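Catalase (Exiguobacterium oxidotolerans, PDB 2J2M) catalyses the breakdown of hydrogen peroxide to water and oxygen at an iron protoporphyrin IX group, as catalases do. Local coordinates at residues A[60-65]-A[297-302]; A[90-95]-A[113-118]; A[131-136]-A[174-179]. All blocks are in the same frame, centred on the assembly; numbering follows the deposited sequence.

Contact 1: A[60-65]-A[297-302]; sequences FGAHGV and MTLNKN
H63 faces both N300 and K301, a classic beta bulge in the antiparallel pairing of 60-65 with 297-302, two strands of the beta barrel at the core of the catalase fold. The H63 carbonyl takes two N-H groups, that of N300 weakly and that of K301 (K301 N to H63 O, 3.2 Å) from well above the carbonyl plane. In return H63 N donates to K301 O at 3.0 Å, with K301's carbonyl aimed almost straight at it. Past the bulge the regular ladder resumes at V65 and T298, where each N-H finds the other's oxygen; the bond from T298 N to V65 O is the straighter, at 168° at the hydrogen. G64 passes so close to the opposite strand that its CA lies 3.1 Å from T298 O, and a CB there would run into that oxygen and L299 CA.

The H63 side chain can be followed outward. H63 CB rests 3.5 Å from K301 O and also touches K301 CB. CG sits anti to the carbonyl carbon (chi1 -66°), and from there H63 CD2, at the edge of the imidazole, comes 4.1 Å from N302 O. NE2, at the tip, is hydrogen-bonded to E309, while the ring meets that of F91 obliquely. On the sheet face away from H63, A62 CB packs on L299 CG.

N302 splits its amide between two tasks. ND2 bonds to E251 and the F247 carbonyl of helix 241-251. OD1 approaches the F60 ring at its edge, 3.6 Å from F60 CZ, with amide and ring planes 85° apart. One water donates both to G61 O (2.8 Å) and to N302 OD1 (2.7 Å), bridging the strands there.

Contact 2: A[90-95]-A[113-118]; sequences VFARFS and FSVKFY. With HEM (protoporphyrin IX containing Fe), chain E.
V90 to F94 run antiparallel to F113 to F117, the two strand directions differing by 167°. F91 with K116 and R93 with S114 are the hydrogen-bonded pairs, each closed by two N-H to O bonds; R93 N to S114 O measures 2.8 Å. V90-F117, A92-V115 and F94-F113 are the non-hydrogen-bonded pairs between and beyond them, and their side chains form one apolar face of the sheet. There F94 and F113 make a T-shaped stack: F94 CE2 points down onto the centre of the F113 ring, the planes 83° apart and the centroids 4.9 Å. At the other end V90 CG1 lies over the face of F117, 3.9 Å from its centroid, a CH-pi contact. V115 fills the gap between, its CG1 on V90 CB (3.7 Å) and its CG2 on A92 CB.

The opposite face is polar toward the haem. R93 stretches out, CG anti to the backbone N (chi1 -179°), and NH1 gives a hydrogen bond to propionate O2A of the haem at 3.1 Å; the same NH1 also bonds to the H56 carbonyl. A water completes the link: it donates to R93 O and, at 2.8 Å, to haem O2A, and accepts from S95 OG and S114 OG. S114 OG also touches the propionate chain, 3.3 Å from haem CBA. Four hydrogen bonds thus hold the water, and O2A takes one from it and one from R93 NH1. R53 and R346 also hydrogen-bond to the haem; at O2A, the R93 guanidinium would be expected to stabilise negative charge.

Contact 3: A[131-136]-A[174-179]; sequences LPVFFI and TNMLMH. With HEM (protoporphyrin IX containing Fe), chain E.
M176 CG sits squarely over the face of the F135 ring, 3.4 Å from the ring centroid and 8° off its normal. M176 SD stands farther off, 4.7 Å from the F135 ring centroid, a Met-aromatic contact, and also lies close to V133 O. An anti first torsion (chi1 -174°) and a bend at chi2 bring the chain back along 131-136, where M176 CE meets L131 CD1 at 3.9 Å and also touches the F134 ring. L177 CD1 closes on the edge of F135. F134 is itself sandwiched: F135 CD1 stands over the centre of one face, and vinyl carbon CAB of the haem lies 3.8 Å above the plane of the other. An alanine in place of F135 would probably open a gap beside M176 CG and leave the F134 ring less firmly pressed against the vinyl group.

The polar side is arranged by water and by the helix. No direct hydrogen bond joins the segments; one water bridges them, donating to F134 O (2.6 Å) and accepting from M176 N (3.0 Å). H179 ND1 turns back to N175 O, 2.7 Å away within the helix. With the imidazole held in this way, V133 CG2 packs 3.6 Å from H179 ND1 while P132 CG meets the ring tip to tip.

Outside this layer, N175 ND2 bonds to T281 O and the F134 backbone pairs with A280. The loop 131-136, between strand 122-129 and helix 142-149, rests F134 and F135 on M145 of that helix, while 174-179 packs on helices 422-430 and 453-466.

Overall arrangement
Contacts 1 and 2 belong to one sheet and lie side by side, centres 8 Å apart: strand 59-68 pairs with strand 87-95 on one edge and with strand 292-302 on the other. F60 N to F94 O (2.7 Å) and A62 O to A92 N (2.8 Å), probable hydrogen bonds, join the two contacts through the pairing of 60-65 with 90-95. Contact 3 lies across the chain's centre from contact 1, about 14 Å away at the nearest atoms. It comes within about 7 Å of contact 2 without touching it, and the haem spans the two: 90-95 and 113-118 hold a propionate, whereas 131-136 packs on a vinyl group.

Contact 1: A[60-65]-A[297-302]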
loop_
_atom_site.group_PDB
_atom_site.type_symbol
_atom_site.label_atom_id
_atom_site.label_comp_id
_atom_site.label_asym_id
_atom_site.label_seq_id
_atom_site.Cartn_x
_atom_site.Cartn_y
_atom_site.Cartn_z
ATOM N N PHE A 60 -5.306 -24.375 3.678
ATOM C CA PHE A 60 -4.456 -25.097 4.609
ATOM C C PHE A 60 -3.161 -25.505 3.925
ATOM O O PHE A 60 -3.186 -26.134 2.862
ATOM C CB PHE A 60 -5.158 -26.367 5.153
ATOM C CG PHE A 60 -4.222 -27.287 5.935
ATOM C CD1 PHE A 60 -4.006 -27.087 7.301
ATOM C CD2 PHE A 60 -3.519 -28.324 5.280
ATOM C CE1 PHE A 60 -3.138 -27.911 8.028
ATOM C CE2 PHE A 60 -2.625 -29.151 5.981
ATOM C CZ PHE A 60 -2.426 -28.942 7.368
ATOM N N GLY A 61 -2.038 -25.182 4.558
ATOM C CA GLY A 61 -0.727 -25.475 3.999
ATOM C C GLY A 61 0.165 -26.324 4.876
ATOM O O GLY A 61 0.131 -26.220 6.120
ATOM N N ALA A 62 0.961 -27.172 4.217
ATOM C CA ALA A 62 1.960 -28.000 4.920
ATOM C C ALA A 62 3.202 -28.249 4.101
ATOM O O ALA A 62 3.180 -28.137 2.868
ATOM C CB ALA A 62 1.361 -29.317 5.382
ATOM N N HIS A 63 4.288 -28.556 4.803
ATOM C CA HIS A 63 5.568 -28.910 4.204
ATOM C C HIS A 63 5.689 -30.407 4.001
ATOM O O HIS A 63 5.116 -31.199 4.756
ATOM C CB HIS A 63 6.714 -28.517 5.121
ATOM C CG HIS A 63 6.861 -27.051 5.306
ATOM N ND1 HIS A 63 7.581 -26.267 4.438
ATOM C CD2 HIS A 63 6.378 -26.223 6.257
ATOM C CE1 HIS A 63 7.547 -25.013 4.849
ATOM N NE2 HIS A 63 6.819 -24.960 5.951
ATOM N N GLY A 64 6.456 -30.780 2.984
ATOM C CA GLY A 64 6.849 -32.158 2.782
ATOM C C GLY A 64 7.947 -32.305 1.743
ATOM O O GLY A 64 8.748 -31.383 1.496
ATOM N N VAL A 65 7.956 -33.466 1.103
ATOM C CA VAL A 65 9.018 -33.824 0.192
ATOM C C VAL A 65 8.360 -34.485 -1.024
ATOM O O VAL A 65 7.352 -35.171 -0.876
ATOM C CB VAL A 65 10.089 -34.737 0.928
ATOM C CG1 VAL A 65 9.463 -36.048 1.403
ATOM C CG2 VAL A 65 11.301 -35.010 0.068
ATOM N N MET A 297 4.335 -37.594 -3.315
ATOM C CA MET A 297 4.508 -36.519 -2.367
ATOM C C MET A 297 4.041 -36.985 -0.994
ATOM O O MET A 297 2.966 -37.597 -0.863
ATOM C CB MET A 297 3.743 -35.267 -2.817
ATOM C CG MET A 297 3.578 -34.188 -1.732
ATOM S SD MET A 297 2.799 -32.629 -2.297
ATOM C CE MET A 297 1.131 -33.155 -2.638
ATOM N N THR A 298 4.861 -36.689 0.016
ATOM C CA THR A 298 4.530 -36.931 1.411
ATOM C C THR A 298 4.573 -35.591 2.150
ATOM O O THR A 298 5.595 -34.925 2.125
ATOM C CB THR A 298 5.548 -37.920 2.034
ATOM O OG1 THR A 298 5.504 -39.150 1.299
ATOM C CG2 THR A 298 5.250 -38.193 3.528
ATOM N N LEU A 299 3.458 -35.182 2.752
ATOM C CA LEU A 299 3.433 -34.014 3.649
ATOM C C LEU A 299 3.632 -34.450 5.127
ATOM O O LEU A 299 2.763 -35.062 5.748
ATOM C CB LEU A 299 2.123 -33.239 3.483
ATOM C CG LEU A 299 1.899 -32.114 2.459
ATOM C CD1 LEU A 299 2.915 -32.060 1.345
ATOM C CD2 LEU A 299 0.502 -32.169 1.913
ATOM N N ASN A 300 4.792 -34.109 5.678
ATOM C CA ASN A 300 5.213 -34.653 6.959
ATOM C C ASN A 300 5.528 -33.608 8.054
ATOM O O ASN A 300 5.968 -33.957 9.146
ATOM C CB ASN A 300 6.400 -35.613 6.752
ATOM C CG ASN A 300 7.607 -34.958 6.060
ATOM O OD1 ASN A 300 7.733 -33.744 5.973
ATOM N ND2 ASN A 300 8.495 -35.790 5.562
ATOM N N LYS A 301 5.286 -32.337 7.770
ATOM C CA LYS A 301 5.561 -31.312 8.736
ATOM C C LYS A 301 4.550 -30.190 8.633
ATOM O O LYS A 301 4.414 -29.552 7.598
ATOM C CB LYS A 301 6.975 -30.764 8.514
ATOM C CG LYS A 301 7.385 -29.737 9.509
ATOM C CD LYS A 301 8.891 -29.638 9.583
ATOM C CE LYS A 301 9.309 -28.248 10.086
ATOM N NZ LYS A 301 8.850 -28.069 11.482
ATOM N N ASN A 302 3.859 -29.920 9.726
ATOM C CA ASN A 302 2.982 -28.775 9.757
ATOM C C ASN A 302 3.766 -27.463 9.670
ATOM O O ASN A 302 4.973 -27.432 9.897
ATOM C CB ASN A 302 2.087 -28.828 10.998
ATOM C CG ASN A 302 0.846 -29.690 10.783
ATOM O OD1 ASN A 302 0.099 -29.518 9.797
ATOM N ND2 ASN A 302 0.601 -30.613 11.724
HETATM O O HOH W 1 0.357 -26.968 8.819
#

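Contact 2: A[90-95]-A[113-118]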
loop_
_atom_site.group_PDB
_atom_site.type_symbol
_atom_site.label_atom_id
_atom_site.label_comp_id
_atom_site.label_asym_id
_atom_site.label_seq_id
_atom_site.Cartn_x
_atom_site.Cartn_y
_atom_site.Cartn_z
ATOM N N VAL A 90 8.940 -29.624 -0.869
ATOM C CA VAL A 90 7.726 -28.978 -1.336
ATOM C C VAL A 90 6.981 -28.304 -0.170
ATOM O O VAL A 90 7.079 -28.720 1.004
ATOM C CB VAL A 90 6.735 -29.960 -2.059
ATOM C CG1 VAL A 90 7.361 -30.585 -3.303
ATOM C CG2 VAL A 90 6.224 -31.043 -1.114
ATOM N N PHE A 91 6.249 -27.248 -0.519
ATOM C CA PHE A 91 5.228 -26.690 0.367
ATOM C C PHE A 91 3.891 -26.757 -0.386
ATOM O O PHE A 91 3.815 -26.421 -1.559
ATOM C CB PHE A 91 5.586 -25.259 0.812
ATOM C CG PHE A 91 4.597 -24.660 1.796
ATOM C CD1 PHE A 91 4.586 -25.063 3.133
ATOM C CD2 PHE A 91 3.675 -23.710 1.387
ATOM C CE1 PHE A 91 3.695 -24.529 4.029
ATOM C CE2 PHE A 91 2.761 -23.156 2.302
ATOM C CZ PHE A 91 2.771 -23.577 3.624
ATOM N N ALA A 92 2.861 -27.254 0.278
ATOM C CA ALA A 92 1.564 -27.429 -0.361
ATOM C C ALA A 92 0.488 -26.604 0.320
ATOM O O ALA A 92 0.584 -26.327 1.517
ATOM C CB ALA A 92 1.173 -28.902 -0.383
ATOM N N ARG A 93 -0.513 -26.197 -0.448
ATOM C CA ARG A 93 -1.665 -25.465 0.082
ATOM C C ARG A 93 -2.919 -25.971 -0.618
ATOM O O ARG A 93 -2.980 -26.002 -1.844
ATOM C CB ARG A 93 -1.533 -23.928 -0.087
ATOM C CG ARG A 93 -2.733 -23.135 0.490
ATOM C CD ARG A 93 -2.506 -21.613 0.564
ATOM N NE ARG A 93 -3.556 -20.853 1.288
ATOM C CZ ARG A 93 -4.757 -20.508 0.789
ATOM N NH1 ARG A 93 -5.113 -20.900 -0.445
ATOM N NH2 ARG A 93 -5.615 -19.786 1.526
ATOM N N PHE A 94 -3.897 -26.362 0.182
ATOM C CA PHE A 94 -5.182 -26.826 -0.289
ATOM C C PHE A 94 -6.185 -25.793 0.161
ATOM O O PHE A 94 -5.956 -25.098 1.136
ATOM C CB PHE A 94 -5.488 -28.206 0.308
ATOM C CG PHE A 94 -4.413 -29.233 0.025
ATOM C CD1 PHE A 94 -3.620 -29.732 1.058
ATOM C CD2 PHE A 94 -4.159 -29.665 -1.292
ATOM C CE1 PHE A 94 -2.614 -30.670 0.786
ATOM C CE2 PHE A 94 -3.175 -30.598 -1.562
ATOM C CZ PHE A 94 -2.397 -31.100 -0.530
ATOM N N SER A 95 -7.294 -25.675 -0.548
ATOM C CA SER A 95 -8.162 -24.507 -0.382
ATOM C C SER A 95 -9.546 -24.757 -0.930
ATOM O O SER A 95 -9.734 -25.711 -1.683
ATOM C CB SER A 95 -7.534 -23.270 -1.062
ATOM O OG SER A 95 -7.315 -23.490 -2.441
ATOM N N PHE A 113 -5.475 -27.283 -5.128
ATOM C CA PHE A 113 -4.392 -28.238 -4.888
ATOM C C PHE A 113 -3.060 -27.632 -5.416
ATOM O O PHE A 113 -2.717 -27.750 -6.593
ATOM C CB PHE A 113 -4.740 -29.568 -5.600
ATOM C CG PHE A 113 -3.874 -30.747 -5.197
ATOM C CD1 PHE A 113 -2.492 -30.675 -5.248
ATOM C CD2 PHE A 113 -4.469 -31.952 -4.797
ATOM C CE1 PHE A 113 -1.708 -31.774 -4.888
ATOM C CE2 PHE A 113 -3.708 -33.052 -4.439
ATOM C CZ PHE A 113 -2.317 -32.958 -4.485
ATOM N N SER A 114 -2.332 -26.957 -4.538
ATOM C CA SER A 114 -1.152 -26.198 -4.940
ATOM C C SER A 114 0.120 -26.770 -4.291
ATOM O O SER A 114 0.164 -27.008 -3.075
ATOM C CB SER A 114 -1.312 -24.697 -4.578
ATOM O OG SER A 114 -2.412 -24.095 -5.247
ATOM N N VAL A 115 1.153 -26.957 -5.107
ATOM C CA VAL A 115 2.443 -27.498 -4.652
ATOM C C VAL A 115 3.626 -26.715 -5.250
ATOM O O VAL A 115 3.805 -26.669 -6.471
ATOM C CB VAL A 115 2.577 -29.014 -4.948
ATOM C CG1 VAL A 115 3.944 -29.544 -4.485
ATOM C CG2 VAL A 115 1.475 -29.778 -4.256
ATOM N N LYS A 116 4.402 -26.091 -4.361
ATOM C CA LYS A 116 5.644 -25.381 -4.704
ATOM C C LYS A 116 6.827 -26.331 -4.509
ATOM O O LYS A 116 7.032 -26.870 -3.401
ATOM C CB LYS A 116 5.828 -24.134 -3.808
ATOM C CG LYS A 116 7.087 -23.280 -4.104
ATOM C CD LYS A 116 7.188 -21.980 -3.252
ATOM C CE LYS A 116 6.117 -20.944 -3.589
ATOM N NZ LYS A 116 6.030 -20.668 -5.052
ATOM N N PHE A 117 7.586 -26.535 -5.589
ATOM C CA PHE A 117 8.746 -27.440 -5.612
ATOM C C PHE A 117 9.962 -26.567 -5.619
ATOM O O PHE A 117 10.151 -25.793 -6.548
ATOM C CB PHE A 117 8.787 -28.293 -6.888
ATOM C CG PHE A 117 7.679 -29.296 -6.999
ATOM C CD1 PHE A 117 6.357 -28.886 -7.198
ATOM C CD2 PHE A 117 7.962 -30.664 -6.953
ATOM C CE1 PHE A 117 5.325 -29.851 -7.341
ATOM C CE2 PHE A 117 6.962 -31.615 -7.081
ATOM C CZ PHE A 117 5.633 -31.207 -7.266
ATOM N N TYR A 118 10.784 -26.687 -4.584
ATOM C CA TYR A 118 11.988 -25.889 -4.478
ATOM C C TYR A 118 13.089 -26.694 -5.083
ATOM O O TYR A 118 13.774 -27.423 -4.401
ATOM C CB TYR A 118 12.297 -25.563 -3.029
ATOM C CG TYR A 118 11.181 -24.849 -2.274
ATOM C CD1 TYR A 118 10.185 -25.576 -1.610
ATOM C CD2 TYR A 118 11.142 -23.451 -2.190
ATOM C CE1 TYR A 118 9.166 -24.931 -0.885
ATOM C CE2 TYR A 118 10.162 -22.802 -1.449
ATOM C CZ TYR A 118 9.165 -23.546 -0.811
ATOM O OH TYR A 118 8.171 -22.907 -0.082
HETATM C CHA HEM E . -5.993 -18.740 -6.805
HETATM C CHB HEM E . -6.836 -22.939 -9.147
HETATM C CHC HEM E . -8.372 -20.429 -12.971
HETATM C CHD HEM E . -6.908 -16.311 -10.933
HETATM C C1A HEM E . -6.041 -20.098 -7.110
HETATM C C2A HEM E . -5.594 -21.209 -6.273
HETATM C C3A HEM E . -5.831 -22.370 -6.928
HETATM C C4A HEM E . -6.438 -22.038 -8.190
HETATM C CMA HEM E . -5.531 -23.817 -6.463
HETATM C CAA HEM E . -4.973 -21.035 -4.862
HETATM C CBA HEM E . -3.445 -20.952 -4.879
HETATM C CGA HEM E . -3.002 -20.850 -3.436
HETATM O O1A HEM E . -2.484 -19.780 -3.020
HETATM O O2A HEM E . -3.196 -21.846 -2.686
HETATM C C1B HEM E . -7.265 -22.638 -10.412
HETATM C C2B HEM E . -7.434 -23.568 -11.518
HETATM C C3B HEM E . -7.863 -22.852 -12.557
HETATM C C4B HEM E . -7.972 -21.471 -12.154
HETATM C CMB HEM E . -7.127 -25.092 -11.510
HETATM C CAB HEM E . -8.148 -23.353 -13.983
HETATM C CBB HEM E . -8.779 -24.500 -14.209
HETATM C C1C HEM E . -8.038 -19.109 -12.824
HETATM C C2C HEM E . -8.098 -18.074 -13.837
HETATM C C3C HEM E . -7.674 -16.938 -13.247
HETATM C C4C HEM E . -7.351 -17.222 -11.859
HETATM C CMC HEM E . -8.524 -18.251 -15.325
HETATM C CAC HEM E . -7.565 -15.527 -13.873
HETATM C CBC HEM E . -6.560 -15.200 -14.694
HETATM C C1D HEM E . -6.552 -16.540 -9.623
HETATM C C2D HEM E . -6.102 -15.519 -8.697
HETATM C C3D HEM E . -5.802 -16.281 -7.407
HETATM C C4D HEM E . -6.106 -17.681 -7.684
HETATM C CMD HEM E . -5.914 -13.992 -8.986
HETATM C CAD HEM E . -5.274 -15.700 -6.082
HETATM C CBD HEM E . -3.790 -16.060 -5.988
HETATM C CGD HEM E . -3.074 -15.283 -4.899
HETATM O O1D HEM E . -3.623 -14.298 -4.305
HETATM O O2D HEM E . -1.910 -15.651 -4.635
HETATM N NA HEM E . -6.542 -20.658 -8.272
HETATM N NB HEM E . -7.607 -21.370 -10.832
HETATM N NC HEM E . -7.576 -18.554 -11.643
HETATM N ND HEM E . -6.529 -17.776 -8.997
HETATM FE FE HEM E . -6.776 -19.588 -10.027
HETATM O O HOH W 2 -4.695 -24.164 -3.152
#

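Contact 3: A[131-136]-A[174-179]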
loop_
_atom_site.group_PDB
_atom_site.type_symbol
_atom_site.label_atom_id
_atom_site.label_comp_id
_atom_site.label_asym_id
_atom_site.label_seq_id
_atom_site.Cartn_x
_atom_site.Cartn_y
_atom_site.Cartn_z
ATOM N N LEU A 131 -10.937 -31.296 -9.212
ATOM C CA LEU A 131 -11.776 -31.574 -10.362
ATOM C C LEU A 131 -10.980 -31.334 -11.644
ATOM O O LEU A 131 -10.235 -30.362 -11.727
ATOM C CB LEU A 131 -13.041 -30.708 -10.311
ATOM C CG LEU A 131 -13.923 -30.794 -9.059
ATOM C CD1 LEU A 131 -15.189 -29.968 -9.241
ATOM C CD2 LEU A 131 -14.271 -32.243 -8.692
ATOM N N PRO A 132 -11.111 -32.252 -12.616
ATOM C CA PRO A 132 -10.236 -32.346 -13.777
ATOM C C PRO A 132 -10.554 -31.362 -14.918
ATOM O O PRO A 132 -9.759 -31.254 -15.856
ATOM C CB PRO A 132 -10.426 -33.802 -14.228
ATOM C CG PRO A 132 -11.854 -34.089 -13.925
ATOM C CD PRO A 132 -12.135 -33.321 -12.636
ATOM N N VAL A 133 -11.665 -30.627 -14.808
ATOM C CA VAL A 133 -12.034 -29.627 -15.818
ATOM C C VAL A 133 -12.395 -28.292 -15.171
ATOM O O VAL A 133 -12.412 -28.200 -13.929
ATOM C CB VAL A 133 -13.174 -30.142 -16.749
ATOM C CG1 VAL A 133 -12.753 -31.447 -17.422
ATOM C CG2 VAL A 133 -14.455 -30.369 -15.956
ATOM N N PHE A 134 -12.644 -27.267 -16.009
ATOM C CA PHE A 134 -13.108 -25.960 -15.548
ATOM C C PHE A 134 -14.408 -25.487 -16.211
ATOM O O PHE A 134 -14.850 -26.066 -17.227
ATOM C CB PHE A 134 -12.008 -24.892 -15.677
ATOM C CG PHE A 134 -12.023 -23.888 -14.573
ATOM C CD1 PHE A 134 -12.306 -22.562 -14.834
ATOM C CD2 PHE A 134 -11.802 -24.286 -13.245
ATOM C CE1 PHE A 134 -12.324 -21.594 -13.795
ATOM C CE2 PHE A 134 -11.845 -23.360 -12.193
ATOM C CZ PHE A 134 -12.085 -21.988 -12.480
ATOM N N PHE A 135 -15.023 -24.451 -15.629
ATOM C CA PHE A 135 -16.304 -23.929 -16.122
ATOM C C PHE A 135 -16.159 -23.221 -17.470
ATOM O O PHE A 135 -17.105 -23.178 -18.242
ATOM C CB PHE A 135 -16.958 -22.931 -15.147
ATOM C CG PHE A 135 -17.146 -23.438 -13.703
ATOM C CD1 PHE A 135 -16.116 -23.323 -12.763
ATOM C CD2 PHE A 135 -18.369 -23.931 -13.284
ATOM C CE1 PHE A 135 -16.285 -23.732 -11.445
ATOM C CE2 PHE A 135 -18.569 -24.328 -11.965
ATOM C CZ PHE A 135 -17.514 -24.234 -11.032
ATOM N N ILE A 136 -14.980 -22.669 -17.736
ATOM C CA ILE A 136 -14.740 -21.717 -18.834
ATOM C C ILE A 136 -13.401 -22.042 -19.519
ATOM O O ILE A 136 -12.588 -22.792 -18.987
ATOM C CB ILE A 136 -14.762 -20.203 -18.344
ATOM C CG1 ILE A 136 -13.719 -19.925 -17.243
ATOM C CG2 ILE A 136 -16.124 -19.788 -17.840
ATOM C CD1 ILE A 136 -13.441 -18.447 -17.039
ATOM N N THR A 174 -21.052 -26.724 -18.847
ATOM C CA THR A 174 -21.853 -27.922 -18.610
ATOM C C THR A 174 -21.015 -29.059 -17.999
ATOM O O THR A 174 -21.338 -29.562 -16.941
ATOM C CB THR A 174 -22.574 -28.354 -19.923
ATOM O OG1 THR A 174 -23.248 -27.222 -20.479
ATOM C CG2 THR A 174 -23.594 -29.432 -19.691
ATOM N N ASN A 175 -19.938 -29.448 -18.666
ATOM C CA ASN A 175 -19.018 -30.464 -18.163
ATOM C C ASN A 175 -18.566 -30.291 -16.699
ATOM O O ASN A 175 -18.580 -31.250 -15.942
ATOM C CB ASN A 175 -17.790 -30.555 -19.089
ATOM C CG ASN A 175 -17.115 -31.912 -19.041
ATOM O OD1 ASN A 175 -17.703 -32.886 -18.601
ATOM N ND2 ASN A 175 -15.882 -31.979 -19.527
ATOM N N MET A 176 -18.145 -29.078 -16.319
ATOM C CA MET A 176 -17.764 -28.771 -14.941
ATOM C C MET A 176 -18.954 -28.939 -13.980
ATOM O O MET A 176 -18.848 -29.540 -12.880
ATOM C CB MET A 176 -17.198 -27.344 -14.870
ATOM C CG MET A 176 -16.604 -26.922 -13.505
ATOM S SD MET A 176 -15.488 -28.132 -12.751
ATOM C CE MET A 176 -14.579 -26.974 -11.703
ATOM N N LEU A 177 -20.104 -28.432 -14.409
ATOM C CA LEU A 177 -21.327 -28.632 -13.657
ATOM C C LEU A 177 -21.552 -30.112 -13.372
ATOM O O LEU A 177 -21.910 -30.447 -12.253
ATOM C CB LEU A 177 -22.507 -27.982 -14.380
ATOM C CG LEU A 177 -22.953 -26.538 -14.019
ATOM C CD1 LEU A 177 -21.927 -25.644 -13.305
ATOM C CD2 LEU A 177 -23.464 -25.835 -15.243
ATOM N N MET A 178 -21.313 -30.994 -14.358
ATOM C CA MET A 178 -21.431 -32.449 -14.157
ATOM C C MET A 178 -20.568 -32.978 -13.021
ATOM O O MET A 178 -20.980 -33.908 -12.338
ATOM C CB MET A 178 -21.082 -33.238 -15.418
ATOM C CG MET A 178 -22.059 -33.100 -16.549
ATOM S SD MET A 178 -23.664 -33.915 -16.300
ATOM C CE MET A 178 -24.301 -33.582 -17.945
ATOM N N HIS A 179 -19.382 -32.399 -12.825
ATOM C CA HIS A 179 -18.447 -32.838 -11.773
ATOM C C HIS A 179 -18.743 -32.254 -10.383
ATOM O O HIS A 179 -18.698 -32.943 -9.365
ATOM C CB HIS A 179 -17.019 -32.444 -12.159
ATOM C CG HIS A 179 -16.497 -33.151 -13.373
ATOM N ND1 HIS A 179 -16.789 -32.740 -14.654
ATOM C CD2 HIS A 179 -15.712 -34.250 -13.498
ATOM C CE1 HIS A 179 -16.193 -33.542 -15.519
ATOM N NE2 HIS A 179 -15.517 -34.453 -14.844
HETATM C CHA HEM E . -5.993 -18.740 -6.805
HETATM C CHB HEM E . -6.836 -22.939 -9.147
HETATM C CHC HEM E . -8.372 -20.429 -12.971
HETATM C CHD HEM E . -6.908 -16.311 -10.933
HETATM C C1A HEM E . -6.041 -20.098 -7.110
HETATM C C2A HEM E . -5.594 -21.209 -6.273
HETATM C C3A HEM E . -5.831 -22.370 -6.928
HETATM C C4A HEM E . -6.438 -22.038 -8.190
HETATM C CMA HEM E . -5.531 -23.817 -6.463
HETATM C CAA HEM E . -4.973 -21.035 -4.862
HETATM C CBA HEM E . -3.445 -20.952 -4.879
HETATM C CGA HEM E . -3.002 -20.850 -3.436
HETATM O O1A HEM E . -2.484 -19.780 -3.020
HETATM O O2A HEM E . -3.196 -21.846 -2.686
HETATM C C1B HEM E . -7.265 -22.638 -10.412
HETATM C C2B HEM E . -7.434 -23.568 -11.518
HETATM C C3B HEM E . -7.863 -22.852 -12.557
HETATM C C4B HEM E . -7.972 -21.471 -12.154
HETATM C CMB HEM E . -7.127 -25.092 -11.510
HETATM C CAB HEM E . -8.148 -23.353 -13.983
HETATM C CBB HEM E . -8.779 -24.500 -14.209
HETATM C C1C HEM E . -8.038 -19.109 -12.824
HETATM C C2C HEM E . -8.098 -18.074 -13.837
HETATM C C3C HEM E . -7.674 -16.938 -13.247
HETATM C C4C HEM E . -7.351 -17.222 -11.859
HETATM C CMC HEM E . -8.524 -18.251 -15.325
HETATM C CAC HEM E . -7.565 -15.527 -13.873
HETATM C CBC HEM E . -6.560 -15.200 -14.694
HETATM C C1D HEM E . -6.552 -16.540 -9.623
HETATM C C2D HEM E . -6.102 -15.519 -8.697
HETATM C C3D HEM E . -5.802 -16.281 -7.407
HETATM C C4D HEM E . -6.106 -17.681 -7.684
HETATM C CMD HEM E . -5.914 -13.992 -8.986
HETATM C CAD HEM E . -5.274 -15.700 -6.082
HETATM C CBD HEM E . -3.790 -16.060 -5.988
HETATM C CGD HEM E . -3.074 -15.283 -4.899
HETATM O O1D HEM E . -3.623 -14.298 -4.305
HETATM O O2D HEM E . -1.910 -15.651 -4.635
HETATM N NA HEM E . -6.542 -20.658 -8.272
HETATM N NB HEM E . -7.607 -21.370 -10.832
HETATM N NC HEM E . -7.576 -18.554 -11.643
HETATM N ND HEM E . -6.529 -17.776 -8.997
HETATM FE FE HEM E . -6.776 -19.588 -10.027
HETATM O O HOH W 3 -16.974 -27.088 -18.215
#